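Local atomic coordinates of homoserine O-acetyltransferase (Pseudomonas veronii, PDB entry 5EFZ), a protein that hydrolyses ethyl acetate to ethanol and acetate, an esterase step in the breakdown of short-chain methyl ketones such as 2-butanone. Residues 152-157 and 171-176; 183-188 and 273-278; 300-305 and 326-331; 305-310 and 332-337. All blocks are in the same frame, centred on the assembly; numbering follows the deposited sequence.

Contact 1 (152-157 and 171-176). With ACT (acetate ion), chain O.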
# COMPACT_ATOMS: atom_id res chain seq x y z
N MET A 152 -6.08 -16.01 -2.03
CA MET A 152 -5.96 -17.27 -1.25
C MET A 152 -6.48 -18.48 -2.02
O MET A 152 -6.02 -19.61 -1.80
CB MET A 152 -6.72 -17.18 0.07
CG MET A 152 -6.08 -16.24 1.06
SD MET A 152 -6.81 -16.42 2.70
CE MET A 152 -6.00 -17.95 3.20
N GLY A 153 -7.45 -18.24 -2.89
CA GLY A 153 -7.93 -19.27 -3.81
C GLY A 153 -6.83 -19.74 -4.77
O GLY A 153 -6.78 -20.91 -5.13
N ALA A 154 -5.99 -18.80 -5.21
CA ALA A 154 -4.81 -19.10 -6.04
C ALA A 154 -3.75 -19.85 -5.22
O ALA A 154 -3.07 -20.76 -5.72
CB ALA A 154 -4.21 -17.79 -6.62
N GLN A 155 -3.56 -19.45 -3.97
CA GLN A 155 -2.65 -20.20 -3.11
C GLN A 155 -3.04 -21.67 -3.02
O GLN A 155 -2.19 -22.54 -3.13
CB GLN A 155 -2.64 -19.61 -1.71
CG GLN A 155 -2.00 -18.21 -1.62
CD GLN A 155 -1.97 -17.73 -0.17
OE1 GLN A 155 -2.99 -17.78 0.52
NE2 GLN A 155 -0.78 -17.34 0.31
N GLN A 156 -4.34 -21.94 -2.81
CA GLN A 156 -4.81 -23.32 -2.80
C GLN A 156 -4.66 -24.01 -4.16
O GLN A 156 -4.42 -25.21 -4.24
CB GLN A 156 -6.28 -23.38 -2.36
CG GLN A 156 -6.46 -22.98 -0.86
CD GLN A 156 -7.90 -22.66 -0.53
OE1 GLN A 156 -8.70 -23.56 -0.25
NE2 GLN A 156 -8.26 -21.37 -0.62
N THR A 157 -4.84 -23.25 -5.24
CA THR A 157 -4.66 -23.78 -6.59
C THR A 157 -3.23 -24.28 -6.81
O THR A 157 -3.03 -25.40 -7.31
CB THR A 157 -5.05 -22.70 -7.64
OG1 THR A 157 -6.46 -22.44 -7.53
CG2 THR A 157 -4.72 -23.17 -9.11
N ALA A 171 -4.72 -25.65 -14.27
CA ALA A 171 -4.72 -24.79 -13.11
C ALA A 171 -4.74 -23.34 -13.57
O ALA A 171 -4.03 -22.96 -14.51
CB ALA A 171 -3.49 -25.07 -12.21
N ALA A 172 -5.58 -22.55 -12.93
CA ALA A 172 -5.61 -21.12 -13.19
C ALA A 172 -5.45 -20.38 -11.87
O ALA A 172 -6.35 -20.40 -10.99
CB ALA A 172 -6.90 -20.70 -13.92
N ALA A 173 -4.31 -19.73 -11.73
CA ALA A 173 -3.97 -19.01 -10.49
C ALA A 173 -4.13 -17.53 -10.71
O ALA A 173 -3.27 -16.90 -11.35
CB ALA A 173 -2.56 -19.33 -10.04
N ILE A 174 -5.25 -16.99 -10.23
CA ILE A 174 -5.56 -15.58 -10.43
C ILE A 174 -5.14 -14.75 -9.22
O ILE A 174 -5.54 -15.05 -8.09
CB ILE A 174 -7.04 -15.36 -10.65
CG1 ILE A 174 -7.58 -16.28 -11.79
CG2 ILE A 174 -7.31 -13.90 -10.98
CD1 ILE A 174 -9.10 -16.45 -11.74
N ALA A 175 -4.30 -13.73 -9.46
CA ALA A 175 -3.94 -12.77 -8.43
C ALA A 175 -3.47 -13.44 -7.12
O ALA A 175 -3.93 -13.11 -6.03
CB ALA A 175 -5.13 -11.83 -8.18
N GLY A 176 -2.50 -14.33 -7.23
CA GLY A 176 -1.93 -14.93 -6.04
C GLY A 176 -0.63 -15.65 -6.36
O GLY A 176 -0.30 -15.89 -7.53
C ACT O . -8.07 -12.45 -0.94
O ACT O . -7.08 -11.69 -1.16
OXT ACT O . -7.83 -13.68 -0.72
CH3 ACT O . -9.45 -11.89 -0.95
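A154 and T157, one helical turn apart on helix 152-163, present methyl groups to strand 170-174, and no hydrogen bond crosses between the segments. The CB of A154 lies 3.4 Å from the carbonyl O of I174 and 3.7 Å from the CA of G176, just where the strand gives way to a loop. A beta carbon on G176 would run into the A154 methyl, so this close approach depends on a residue without a side chain. T157 has chi1 -65°, which sets CG2 anti to the backbone N and brings it 3.8 Å from A171 CB. The same rotation turns OG1 back into the helix, where it donates to G153 O (2.9 Å), an acceptor that also takes T157 N. At the helix start M152 N donates almost straight (173°) to acetate OXT at 3.2 Å; S151 OG, H334 NE2 and Y68 N bind the same ion, consistent with an oxyanion hole beside the probable nucleophile S151. The axes of 152-157 and 171-174 approach to 7.0 Å and run nearly antiparallel (148°), as expected of the beta-alpha-beta unit with strand 146-150. A172, pointing away from the helix, packs against helix 342-356, while helix 124-139 touches M152, Q155 and Q156.

Contact 2 (183-188 and 273-278)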
# COMPACT_ATOMS: atom_id res chain seq x y z
N HIS A 183 6.86 -8.98 1.92
CA HIS A 183 6.04 -7.77 1.87
C HIS A 183 4.57 -8.13 2.10
O HIS A 183 3.84 -7.39 2.76
CB HIS A 183 6.25 -7.04 0.51
CG HIS A 183 5.41 -5.81 0.34
ND1 HIS A 183 4.18 -5.83 -0.31
CD2 HIS A 183 5.65 -4.52 0.67
CE1 HIS A 183 3.68 -4.60 -0.31
NE2 HIS A 183 4.55 -3.79 0.27
N ASP A 184 4.12 -9.24 1.53
CA ASP A 184 2.72 -9.61 1.68
C ASP A 184 2.45 -10.04 3.13
O ASP A 184 1.39 -9.75 3.71
CB ASP A 184 2.36 -10.72 0.70
CG ASP A 184 0.87 -10.92 0.58
OD1 ASP A 184 0.10 -9.94 0.77
OD2 ASP A 184 0.46 -12.06 0.26
N PHE A 185 3.43 -10.74 3.71
CA PHE A 185 3.35 -11.12 5.12
C PHE A 185 3.21 -9.91 6.03
O PHE A 185 2.41 -9.89 6.96
CB PHE A 185 4.59 -11.93 5.51
CG PHE A 185 4.52 -12.51 6.91
CD1 PHE A 185 4.86 -11.74 8.03
CD2 PHE A 185 4.20 -13.85 7.10
CE1 PHE A 185 4.80 -12.29 9.33
CE2 PHE A 185 4.16 -14.40 8.39
CZ PHE A 185 4.45 -13.62 9.49
N LEU A 186 4.01 -8.87 5.75
CA LEU A 186 3.87 -7.61 6.51
C LEU A 186 2.49 -6.95 6.36
O LEU A 186 1.90 -6.46 7.35
CB LEU A 186 4.96 -6.63 6.07
CG LEU A 186 4.85 -5.22 6.69
CD1 LEU A 186 5.17 -5.26 8.20
CD2 LEU A 186 5.82 -4.28 5.97
N PHE A 187 1.99 -6.88 5.13
CA PHE A 187 0.65 -6.36 4.90
C PHE A 187 -0.38 -7.09 5.77
O PHE A 187 -1.20 -6.48 6.44
CB PHE A 187 0.29 -6.53 3.43
CG PHE A 187 -1.15 -6.21 3.10
CD1 PHE A 187 -1.76 -5.09 3.61
CD2 PHE A 187 -1.85 -7.01 2.18
CE1 PHE A 187 -3.12 -4.78 3.26
CE2 PHE A 187 -3.20 -6.72 1.85
CZ PHE A 187 -3.81 -5.61 2.38
N THR A 188 -0.33 -8.42 5.73
CA THR A 188 -1.31 -9.19 6.50
C THR A 188 -1.06 -9.04 8.00
O THR A 188 -2.01 -9.01 8.77
CB THR A 188 -1.26 -10.63 6.08
OG1 THR A 188 -1.42 -10.69 4.64
CG2 THR A 188 -2.44 -11.38 6.76
N TRP A 273 -3.10 -17.37 5.10
CA TRP A 273 -2.65 -16.58 3.95
C TRP A 273 -1.17 -16.23 4.09
O TRP A 273 -0.39 -16.38 3.14
CB TRP A 273 -3.55 -15.33 3.86
CG TRP A 273 -3.15 -14.18 2.95
CD1 TRP A 273 -2.23 -14.16 1.92
CD2 TRP A 273 -3.68 -12.85 3.03
NE1 TRP A 273 -2.17 -12.88 1.37
CE2 TRP A 273 -3.06 -12.07 2.03
CE3 TRP A 273 -4.63 -12.25 3.87
CZ2 TRP A 273 -3.36 -10.70 1.85
CZ3 TRP A 273 -4.92 -10.89 3.69
CH2 TRP A 273 -4.29 -10.14 2.69
N GLN A 274 -0.77 -15.76 5.27
CA GLN A 274 0.64 -15.39 5.49
C GLN A 274 1.64 -16.49 5.17
O GLN A 274 2.80 -16.22 4.84
CB GLN A 274 0.84 -15.00 6.96
CG GLN A 274 0.33 -13.62 7.31
CD GLN A 274 0.65 -13.25 8.75
OE1 GLN A 274 0.39 -14.04 9.67
NE2 GLN A 274 1.23 -12.06 8.96
N ARG A 275 1.21 -17.73 5.33
CA ARG A 275 2.15 -18.87 5.30
C ARG A 275 2.01 -19.78 4.09
O ARG A 275 2.69 -20.80 4.03
CB ARG A 275 1.98 -19.67 6.59
CG ARG A 275 2.69 -18.98 7.77
CD ARG A 275 2.11 -19.36 9.10
NE ARG A 275 2.73 -18.53 10.15
CZ ARG A 275 2.30 -17.31 10.48
NH1 ARG A 275 1.24 -16.78 9.87
NH2 ARG A 275 2.94 -16.62 11.41
N GLY A 276 1.18 -19.39 3.13
CA GLY A 276 1.06 -20.18 1.89
C GLY A 276 2.45 -20.39 1.27
O GLY A 276 3.16 -19.43 1.02
N ASP A 277 2.84 -21.65 1.07
CA ASP A 277 4.20 -21.96 0.64
C ASP A 277 4.29 -23.40 0.12
O ASP A 277 4.42 -24.34 0.90
CB ASP A 277 5.19 -21.76 1.81
CG ASP A 277 6.61 -22.11 1.44
OD1 ASP A 277 6.91 -22.35 0.24
OD2 ASP A 277 7.45 -22.15 2.35
N VAL A 278 4.20 -23.58 -1.20
CA VAL A 278 4.25 -24.93 -1.77
C VAL A 278 5.66 -25.53 -1.66
O VAL A 278 5.83 -26.73 -1.86
CB VAL A 278 3.83 -24.95 -3.28
CG1 VAL A 278 2.40 -24.42 -3.47
CG2 VAL A 278 4.81 -24.12 -4.15
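One wall of the active-site region forms where helix 182-196 meets helix 263-274 around W273, whose side chain comes within about 5 Å of that of S151, measured between nearest atoms. The indole is set from several directions. Its NE1 donates to D184 OD2 at 3.0 Å along a bent path (139°), and N180 ND2 donates to the same oxygen. T188 OG1 stands 3.2 Å above the W273 ring plane, over its centre, while F187 CE2 meets the ring's edge at CH2, 3.7 Å away. An alanine in place of W273 would probably leave D184 short of a donor and strip T188 and F187 of the surface they pack on. Beyond T188, whose CB touches Q274 CG at 3.6 Å, the Q274 amide lies flat on the F185 ring, planes 10° apart. Its NE2 is 3.5 Å above that ring and donates in plane to a lone pair of F185 O (3.2 Å, 160°). The amide's other end, OE1, accepts from R275 NH1 at 2.9 Å. Both ends of the amide are thus bonded, which fixes its flip, and the buried D184 carboxylate, gripped by two N-H groups, is likely to be ionised and to polarise the indole N-H.

Contact 3 (300-305 and 326-331)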
# COMPACT_ATOMS: atom_id res chain seq x y z
N MET A 300 -2.09 -15.68 -13.72
CA MET A 300 -2.87 -14.50 -14.11
C MET A 300 -2.93 -13.46 -13.00
O MET A 300 -3.95 -13.29 -12.34
CB MET A 300 -4.30 -14.94 -14.53
CG MET A 300 -4.25 -15.99 -15.69
SD MET A 300 -5.90 -16.46 -16.24
CE MET A 300 -6.47 -14.97 -16.95
N PRO A 301 -1.83 -12.72 -12.82
CA PRO A 301 -1.91 -11.58 -11.90
C PRO A 301 -2.83 -10.49 -12.46
O PRO A 301 -3.07 -10.49 -13.67
CB PRO A 301 -0.47 -11.07 -11.83
CG PRO A 301 0.11 -11.43 -13.22
CD PRO A 301 -0.53 -12.79 -13.51
N ILE A 302 -3.30 -9.58 -11.61
CA ILE A 302 -4.06 -8.42 -12.05
C ILE A 302 -3.06 -7.29 -12.17
O ILE A 302 -2.23 -7.12 -11.27
CB ILE A 302 -5.21 -8.11 -11.07
CG1 ILE A 302 -6.26 -9.25 -11.17
CG2 ILE A 302 -5.81 -6.68 -11.32
CD1 ILE A 302 -7.33 -9.24 -10.06
N SER A 303 -3.10 -6.57 -13.29
CA SER A 303 -2.04 -5.62 -13.63
C SER A 303 -1.71 -4.62 -12.52
O SER A 303 -0.52 -4.33 -12.26
CB SER A 303 -2.40 -4.86 -14.94
OG SER A 303 -3.62 -4.13 -14.79
N HIS A 304 -2.74 -4.09 -11.84
CA HIS A 304 -2.53 -3.02 -10.87
C HIS A 304 -2.67 -3.53 -9.41
O HIS A 304 -2.84 -2.74 -8.49
CB HIS A 304 -3.50 -1.84 -11.13
CG HIS A 304 -3.17 -1.05 -12.36
ND1 HIS A 304 -3.20 -1.59 -13.64
CD2 HIS A 304 -2.75 0.23 -12.52
CE1 HIS A 304 -2.85 -0.67 -14.51
NE2 HIS A 304 -2.58 0.45 -13.86
N ASP A 305 -2.58 -4.84 -9.23
CA ASP A 305 -2.55 -5.44 -7.87
C ASP A 305 -1.34 -4.90 -7.10
O ASP A 305 -0.20 -5.02 -7.54
CB ASP A 305 -2.51 -6.99 -7.99
CG ASP A 305 -2.80 -7.71 -6.67
OD1 ASP A 305 -2.36 -7.23 -5.60
OD2 ASP A 305 -3.50 -8.76 -6.73
N ARG A 326 -0.45 -14.85 -18.31
CA ARG A 326 -1.57 -14.10 -18.87
C ARG A 326 -2.14 -13.07 -17.87
O ARG A 326 -3.18 -13.31 -17.27
CB ARG A 326 -2.66 -15.06 -19.32
CG ARG A 326 -2.24 -15.81 -20.61
CD ARG A 326 -3.11 -16.98 -20.92
NE ARG A 326 -2.75 -17.63 -22.19
CZ ARG A 326 -3.57 -17.77 -23.22
NH1 ARG A 326 -4.79 -17.28 -23.15
NH2 ARG A 326 -3.17 -18.40 -24.32
N PRO A 327 -1.47 -11.93 -17.74
CA PRO A 327 -1.98 -10.94 -16.77
C PRO A 327 -3.36 -10.43 -17.18
O PRO A 327 -3.61 -10.27 -18.39
CB PRO A 327 -0.95 -9.79 -16.85
CG PRO A 327 0.22 -10.35 -17.57
CD PRO A 327 -0.30 -11.45 -18.48
N LEU A 328 -4.20 -10.15 -16.19
CA LEU A 328 -5.50 -9.52 -16.39
C LEU A 328 -5.30 -8.01 -16.31
O LEU A 328 -4.73 -7.52 -15.33
CB LEU A 328 -6.49 -9.98 -15.33
CG LEU A 328 -6.78 -11.48 -15.40
CD1 LEU A 328 -7.60 -11.86 -14.20
CD2 LEU A 328 -7.57 -11.78 -16.69
N ARG A 329 -5.79 -7.26 -17.29
CA ARG A 329 -5.53 -5.82 -17.31
C ARG A 329 -6.68 -5.16 -16.56
O ARG A 329 -7.82 -5.18 -17.05
CB ARG A 329 -5.43 -5.29 -18.75
CG ARG A 329 -4.24 -5.84 -19.51
CD ARG A 329 -4.33 -5.66 -21.02
NE ARG A 329 -3.09 -6.17 -21.59
CZ ARG A 329 -2.14 -5.44 -22.16
NH1 ARG A 329 -2.31 -4.14 -22.33
NH2 ARG A 329 -1.03 -6.02 -22.60
N SER A 330 -6.41 -4.59 -15.39
CA SER A 330 -7.45 -3.91 -14.65
C SER A 330 -6.87 -2.93 -13.65
O SER A 330 -6.08 -3.33 -12.79
CB SER A 330 -8.34 -4.92 -13.89
OG SER A 330 -9.28 -4.20 -13.11
N ILE A 331 -7.27 -1.67 -13.74
CA ILE A 331 -6.82 -0.70 -12.73
C ILE A 331 -7.54 -0.92 -11.40
O ILE A 331 -7.23 -0.23 -10.41
CB ILE A 331 -7.02 0.76 -13.20
CG1 ILE A 331 -8.51 1.06 -13.40
CG2 ILE A 331 -6.21 1.04 -14.51
CD1 ILE A 331 -8.80 2.51 -13.61
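M300 and L328 form the apolar centre, their methyls CE and CD2 pressed to 3.4 Å, tighter than usual for carbons. The bend at chi3 (67°) brings the M300 methyl to L328. Next to them the backbones run side by side in the same direction, continuing the line of the parallel strands 296-300 and 324-325 of the alpha/beta hydrolase sheet. A single parallel beta bridge pairs I302 with L328: L328 N donates to P301 O (2.8 Å), and S303 N donates to L328 O at the same length, both nearly along the C=O axis. On one flank the rings of P301 and P327 lie alongside each other; on the other, I302 CG2 packs against S330. The chain then leaves the bridge through a type I turn, I302 to D305, which delivers the probable catalytic acid. At the outer, polar edge I331 CG2 sits 3.7 Å above the H304 ring plane, offset from the ring centre. An alanine instead of H304 would probably uncover that methyl and cost the turn its ring-to-serine hydrogen bond. The bond joins H304 ND1 to S303 OG at 2.8 Å, and the same OG, in the crowded position between N and carbonyl carbon (chi1 61°), accepts from S330 N at 2.9 Å.

Contact 4 (305-310 and 332-337). With ACT (acetate ion), chain O.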
# COMPACT_ATOMS: atom_id res chain seq x y z
N ASP A 305 -2.58 -4.84 -9.23
CA ASP A 305 -2.55 -5.44 -7.87
C ASP A 305 -1.34 -4.90 -7.10
O ASP A 305 -0.20 -5.02 -7.54
CB ASP A 305 -2.51 -6.99 -7.99
CG ASP A 305 -2.80 -7.71 -6.67
OD1 ASP A 305 -2.36 -7.23 -5.60
OD2 ASP A 305 -3.50 -8.76 -6.73
N GLN A 306 -1.60 -4.29 -5.94
CA GLN A 306 -0.55 -3.70 -5.12
C GLN A 306 0.26 -4.68 -4.30
O GLN A 306 1.31 -4.28 -3.78
CB GLN A 306 -1.18 -2.67 -4.18
CG GLN A 306 -1.99 -1.62 -4.91
CD GLN A 306 -1.17 -0.82 -5.89
OE1 GLN A 306 -0.11 -0.29 -5.53
NE2 GLN A 306 -1.64 -0.72 -7.14
N PHE A 307 -0.20 -5.91 -4.11
CA PHE A 307 0.56 -6.79 -3.22
C PHE A 307 0.81 -8.19 -3.74
O PHE A 307 1.74 -8.85 -3.27
CB PHE A 307 -0.07 -6.83 -1.80
CG PHE A 307 -1.48 -7.29 -1.76
CD1 PHE A 307 -1.78 -8.62 -1.50
CD2 PHE A 307 -2.52 -6.39 -1.90
CE1 PHE A 307 -3.08 -9.06 -1.44
CE2 PHE A 307 -3.83 -6.82 -1.84
CZ PHE A 307 -4.11 -8.16 -1.60
N PHE A 308 0.05 -8.65 -4.74
CA PHE A 308 0.45 -9.84 -5.48
C PHE A 308 0.83 -9.31 -6.87
O PHE A 308 -0.01 -9.27 -7.75
CB PHE A 308 -0.68 -10.88 -5.57
CG PHE A 308 -0.87 -11.72 -4.34
CD1 PHE A 308 0.17 -12.53 -3.87
CD2 PHE A 308 -2.09 -11.77 -3.69
CE1 PHE A 308 -0.01 -13.34 -2.74
CE2 PHE A 308 -2.29 -12.59 -2.57
CZ PHE A 308 -1.25 -13.37 -2.10
N THR A 309 2.07 -8.85 -7.06
CA THR A 309 2.37 -8.06 -8.26
C THR A 309 2.60 -8.89 -9.50
O THR A 309 2.84 -10.11 -9.43
CB THR A 309 3.60 -7.19 -8.05
OG1 THR A 309 4.77 -8.01 -8.05
CG2 THR A 309 3.47 -6.46 -6.69
N VAL A 310 2.52 -8.22 -10.64
CA VAL A 310 2.84 -8.86 -11.92
C VAL A 310 4.24 -9.46 -11.86
O VAL A 310 4.48 -10.58 -12.35
CB VAL A 310 2.71 -7.83 -13.08
CG1 VAL A 310 3.32 -8.34 -14.33
CG2 VAL A 310 1.24 -7.46 -13.29
N ASP A 332 -8.50 -1.85 -11.35
CA ASP A 332 -9.20 -2.10 -10.07
C ASP A 332 -8.28 -2.86 -9.12
O ASP A 332 -8.55 -2.95 -7.93
CB ASP A 332 -10.51 -2.89 -10.25
CG ASP A 332 -11.63 -2.05 -10.88
OD1 ASP A 332 -11.34 -1.04 -11.56
OD2 ASP A 332 -12.81 -2.42 -10.73
N GLY A 333 -7.18 -3.40 -9.64
CA GLY A 333 -6.20 -4.01 -8.74
C GLY A 333 -6.76 -5.26 -8.08
O GLY A 333 -7.66 -5.94 -8.60
N HIS A 334 -6.25 -5.54 -6.88
CA HIS A 334 -6.57 -6.82 -6.27
C HIS A 334 -8.06 -7.09 -6.14
O HIS A 334 -8.57 -8.21 -6.45
CB HIS A 334 -5.91 -6.89 -4.89
CG HIS A 334 -5.96 -8.27 -4.31
ND1 HIS A 334 -5.12 -9.28 -4.74
CD2 HIS A 334 -6.77 -8.81 -3.36
CE1 HIS A 334 -5.39 -10.39 -4.05
NE2 HIS A 334 -6.39 -10.13 -3.21
N LEU A 335 -8.81 -6.09 -5.66
CA LEU A 335 -10.23 -6.33 -5.37
C LEU A 335 -11.10 -6.25 -6.63
O LEU A 335 -12.33 -6.37 -6.54
CB LEU A 335 -10.74 -5.37 -4.30
CG LEU A 335 -10.13 -5.69 -2.93
CD1 LEU A 335 -10.56 -4.65 -1.88
CD2 LEU A 335 -10.50 -7.12 -2.50
N GLY A 336 -10.47 -6.12 -7.80
CA GLY A 336 -11.14 -6.47 -9.05
C GLY A 336 -11.62 -7.91 -9.00
O GLY A 336 -12.48 -8.30 -9.77
N LEU A 337 -11.12 -8.71 -8.06
CA LEU A 337 -11.65 -10.07 -7.87
C LEU A 337 -13.13 -10.04 -7.48
O LEU A 337 -13.84 -11.01 -7.70
CB LEU A 337 -10.86 -10.84 -6.80
CG LEU A 337 -9.45 -11.30 -7.18
CD1 LEU A 337 -8.72 -11.79 -5.92
CD2 LEU A 337 -9.50 -12.39 -8.26
C ACT O . -8.07 -12.45 -0.94
O ACT O . -7.08 -11.69 -1.16
OXT ACT O . -7.83 -13.68 -0.72
CH3 ACT O . -9.45 -11.89 -0.95
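The H334 imidazole is packed tightly. F307 CZ sits 3.2 Å above the ring plane, over its centre, and L337 CD1 lies over the opposite face, offset toward the rim. In the ring plane ND1 donates to D305 OD2 at only 2.6 Å (166°), arriving from above a carboxylate turned 71° from the imidazole; F308 CD2 approaches CE1 at 3.6 Å. The other oxygen, D305 OD1, closes an Asx turn: F307 N reaches its anti lone pair (2.9 Å), and F308 N, equally close, comes from above the carboxylate plane. With two N-H groups on OD1 and the imidazole on OD2, the acid is probably ionised and fixed in rotation. H334 NE2 donates to the acetate O at 2.7 Å, so the ring links the acid to the ligand as expected of the His-Asp part of a Ser-His-Asp triad with S151. The partly exposed side is far looser: Q306 and T309 play no part in gripping the histidine; Q306 packs on Q306, and T309 on P230, of the second subunit. The two loops lead into helices 310-317 and 342-356; F307 and F308 lean on D184 of helix 182-196, and H334 on W223 of helix 213-227.

Contact 1 closes first, bringing strand 170-174 back beside helix 152-163 after 13 intervening residues. Contact 2 follows in series and closes a far longer, largely helical excursion of 84 residues; Q155 NE2, 3.0 Å from W273 O, joins it to contact 1. Contacts 3 and 4 open later and cross: their segments alternate along the chain and share D305, so the loops after strands 296-300 and 324-325 are bound together twice. Contact 3 continues the sheet next to contact 1, with A175 N 2.9 Å from M300 O. Contact 4 meets contact 2 where W273 CZ2 lies 3.7 Å from F307 CE1. Contacts 1 and 4 bond to different acetate oxygens, OXT and O.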